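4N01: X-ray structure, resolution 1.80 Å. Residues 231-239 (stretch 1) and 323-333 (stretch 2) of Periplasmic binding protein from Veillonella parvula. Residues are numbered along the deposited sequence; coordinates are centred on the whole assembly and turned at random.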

# COMPACT_ATOMS: atom_id res chain seq x y z
N ASN A 231 -10.74 4.68 0.57
CA ASN A 231 -10.88 5.64 -0.52
C ASN A 231 -10.69 5.06 -1.91
O ASN A 231 -11.39 5.46 -2.84
N ILE A 232 -9.78 4.10 -2.07
CA ILE A 232 -9.58 3.52 -3.40
C ILE A 232 -10.72 2.57 -3.76
O ILE A 232 -11.14 2.50 -4.92
N LEU A 233 -11.26 1.85 -2.77
CA LEU A 233 -12.39 0.96 -3.02
C LEU A 233 -13.65 1.73 -3.42
O LEU A 233 -14.46 1.25 -4.22
N LYS A 234 -13.81 2.94 -2.90
CA LYS A 234 -14.94 3.78 -3.30
C LYS A 234 -14.91 4.10 -4.80
O LYS A 234 -15.95 4.32 -5.42
N LEU A 235 -13.72 4.09 -5.40
CA LEU A 235 -13.60 4.38 -6.83
C LEU A 235 -14.31 3.35 -7.73
O LEU A 235 -14.62 3.65 -8.89
N ILE A 236 -14.53 2.14 -7.22
CA ILE A 236 -15.19 1.10 -8.01
C ILE A 236 -16.51 0.67 -7.39
O ILE A 236 -16.94 -0.47 -7.56
N GLY A 237 -17.13 1.58 -6.65
CA GLY A 237 -18.44 1.32 -6.09
C GLY A 237 -18.41 0.26 -5.00
O GLY A 237 -19.39 -0.46 -4.82
N ALA A 238 -17.29 0.15 -4.30
CA ALA A 238 -17.20 -0.80 -3.19
C ALA A 238 -17.06 0.02 -1.91
O ALA A 238 -16.03 0.67 -1.70
N ASP A 239 -18.09 0.02 -1.08
CA ASP A 239 -18.11 0.89 0.10
C ASP A 239 -17.80 0.13 1.39
O ASP A 239 -18.55 -0.75 1.79
N ALA A 323 -5.16 -3.69 -9.49
CA ALA A 323 -5.97 -4.49 -8.57
C ALA A 323 -7.44 -4.07 -8.62
O ALA A 323 -8.34 -4.92 -8.57
N LEU A 324 -7.69 -2.77 -8.73
CA LEU A 324 -9.06 -2.28 -8.83
C LEU A 324 -9.78 -2.80 -10.06
O LEU A 324 -10.99 -3.02 -10.04
N LYS A 325 -9.04 -3.01 -11.14
CA LYS A 325 -9.60 -3.60 -12.35
C LYS A 325 -10.16 -5.00 -12.05
O LYS A 325 -11.32 -5.31 -12.37
N ARG A 326 -9.34 -5.83 -11.41
CA ARG A 326 -9.75 -7.19 -11.06
C ARG A 326 -10.91 -7.19 -10.07
O ARG A 326 -11.85 -7.97 -10.22
N LEU A 327 -10.83 -6.32 -9.07
CA LEU A 327 -11.84 -6.27 -8.02
C LEU A 327 -13.17 -5.82 -8.61
O LEU A 327 -14.22 -6.35 -8.25
N ALA A 328 -13.12 -4.86 -9.54
CA ALA A 328 -14.33 -4.38 -10.20
C ALA A 328 -15.00 -5.50 -10.97
O ALA A 328 -16.23 -5.59 -11.04
N GLU A 329 -14.20 -6.38 -11.56
CA GLU A 329 -14.76 -7.45 -12.36
C GLU A 329 -15.41 -8.46 -11.44
O GLU A 329 -16.51 -8.95 -11.69
N GLU A 330 -14.73 -8.76 -10.34
CA GLU A 330 -15.22 -9.76 -9.40
C GLU A 330 -16.45 -9.31 -8.61
O GLU A 330 -17.35 -10.11 -8.36
N ILE A 331 -16.50 -8.03 -8.23
CA ILE A 331 -17.60 -7.51 -7.42
C ILE A 331 -18.84 -7.20 -8.25
O ILE A 331 -19.97 -7.48 -7.85
N HIS A 332 -18.61 -6.65 -9.44
CA HIS A 332 -19.71 -6.16 -10.27
C HIS A 332 -20.02 -7.03 -11.48
O HIS A 332 -20.98 -6.77 -12.20
N GLY A 333 -19.19 -8.05 -11.72
CA GLY A 333 -19.44 -8.98 -12.81
C GLY A 333 -19.23 -8.40 -14.20
O GLY A 333 -19.80 -8.89 -15.17

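Helices commonly dock through an apolar face, and a polar side chain at the edge of such a contact can bind a main-chain carbonyl. The contact between residues 231-239 and 323-333 of this periplasmic binding protein illustrates it well. Ile 236, within the type I turn from Lys 234 to Gly 237, has the largest area covered by the opposing stretch. Its CA-to-CB bond points toward the helix, and chi1 p with chi2 t carries CD1 in among the helical side chains. There Ile 236 CD1 lies 3.7 Å from Leu 327 CB and 3.8 Å from Leu 324 CD2, while Ile 236 CG2 meets Ala 328 CB at 4.0 Å. Ala 328, with its small side chain, lies where the CA atoms come closest, 6.0 Å between Ile 236 CA and Ala 328 CA.

Leu 324 answers from the helix. Its CA-to-CB bond also points toward the other stretch, and with chi1 m and chi2 t, it reaches several residues at once: its CD2 packs 4.1 Å from Ile 232 CD1, and its CD1 sits 4.2 Å from Leu 235 CD1. Leu 327 and Ile 331, both m,t, extend the apolar surface along the helix. Leu 327 CD1 approaches Leu 233 CD2 at 4.0 Å, and Ile 331 CD1 approaches Ala 238 CB at the same close-packing range, 4.1 Å.

His 332, the last helical residue, supplies the polar element. With chi1 m and chi2 near -73°, its ring directs NE2 to the carbonyl of Ile 236, donating a hydrogen bond of 2.7 Å from His 332 NE2 to Ile 236 O. The acceptor lies near the ring plane, as an in-plane N-H requires. Thus Ile 236 anchors the contact twice, through its side chain and its carbonyl.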

# COMPACT_ATOMS: atom_id res chain seq x y z
CB ASN A 231 -9.96 6.82 -0.29
CG ASN A 231 -10.41 7.66 0.87
OD1 ASN A 231 -11.62 7.75 1.14
ND2 ASN A 231 -9.47 8.26 1.59
CB ILE A 232 -8.20 2.82 -3.53
CG1 ILE A 232 -8.07 1.68 -2.52
CG2 ILE A 232 -7.10 3.84 -3.32
CD1 ILE A 232 -7.58 0.40 -3.10
CB LEU A 233 -12.67 0.05 -1.80
CG LEU A 233 -11.60 -1.02 -1.57
CD1 LEU A 233 -11.89 -1.78 -0.27
CD2 LEU A 233 -11.52 -1.97 -2.76
CB LYS A 234 -14.98 5.07 -2.47
CG LYS A 234 -15.51 4.86 -1.07
CD LYS A 234 -15.61 6.16 -0.28
CE LYS A 234 -16.40 5.93 1.01
NZ LYS A 234 -16.28 7.07 1.98
CB LEU A 235 -12.12 4.47 -7.24
CG LEU A 235 -11.32 5.62 -6.64
CD1 LEU A 235 -9.86 5.45 -7.05
CD2 LEU A 235 -11.84 6.98 -7.09
CB ILE A 236 -14.31 -0.16 -8.22
CG1 ILE A 236 -13.84 -0.73 -6.87
CG2 ILE A 236 -13.11 0.17 -9.12
CD1 ILE A 236 -13.21 -2.14 -6.98
CB ALA A 238 -16.00 -1.71 -3.38
CB ASP A 239 -19.49 1.55 0.23
CG ASP A 239 -19.77 2.53 -0.89
OD1 ASP A 239 -18.85 3.31 -1.24
OD2 ASP A 239 -20.91 2.53 -1.42
CB ALA A 323 -5.44 -4.34 -7.16
CB LEU A 324 -9.07 -0.75 -8.84
CG LEU A 324 -8.82 -0.02 -7.51
CD1 LEU A 324 -8.83 1.49 -7.75
CD2 LEU A 324 -9.85 -0.39 -6.47
CB LYS A 325 -8.53 -3.69 -13.44
CG LYS A 325 -9.04 -4.09 -14.80
CD LYS A 325 -7.92 -3.93 -15.84
CE LYS A 325 -8.41 -4.22 -17.25
NZ LYS A 325 -8.82 -5.63 -17.44
CB ARG A 326 -8.56 -7.97 -10.48
CG ARG A 326 -8.82 -9.45 -10.29
CD ARG A 326 -7.60 -10.16 -9.68
NE ARG A 326 -7.55 -10.03 -8.23
CZ ARG A 326 -6.64 -9.33 -7.55
NH1 ARG A 326 -5.67 -8.69 -8.19
NH2 ARG A 326 -6.70 -9.30 -6.22
CB LEU A 327 -11.42 -5.33 -6.89
CG LEU A 327 -10.26 -5.81 -6.00
CD1 LEU A 327 -9.79 -4.72 -5.05
CD2 LEU A 327 -10.69 -7.00 -5.22
CB ALA A 328 -14.00 -3.21 -11.13
CB GLU A 329 -13.69 -8.09 -13.25
CG GLU A 329 -13.16 -7.14 -14.32
CD GLU A 329 -12.18 -7.79 -15.27
OE1 GLU A 329 -11.62 -8.85 -14.92
OE2 GLU A 329 -11.98 -7.24 -16.38
CB GLU A 330 -14.08 -10.22 -8.48
CG GLU A 330 -13.08 -11.15 -9.18
CD GLU A 330 -11.82 -11.44 -8.38
OE1 GLU A 330 -11.65 -10.84 -7.30
OE2 GLU A 330 -10.98 -12.25 -8.84
CB ILE A 331 -17.15 -6.25 -6.64
CG1 ILE A 331 -16.13 -6.65 -5.58
CG2 ILE A 331 -18.33 -5.53 -5.97
CD1 ILE A 331 -15.41 -5.49 -4.94
CB HIS A 332 -19.39 -4.75 -10.73
CG HIS A 332 -19.34 -3.75 -9.61
ND1 HIS A 332 -20.47 -3.30 -8.97
CD2 HIS A 332 -18.29 -3.11 -9.04
CE1 HIS A 332 -20.13 -2.42 -8.04
NE2 HIS A 332 -18.81 -2.29 -8.06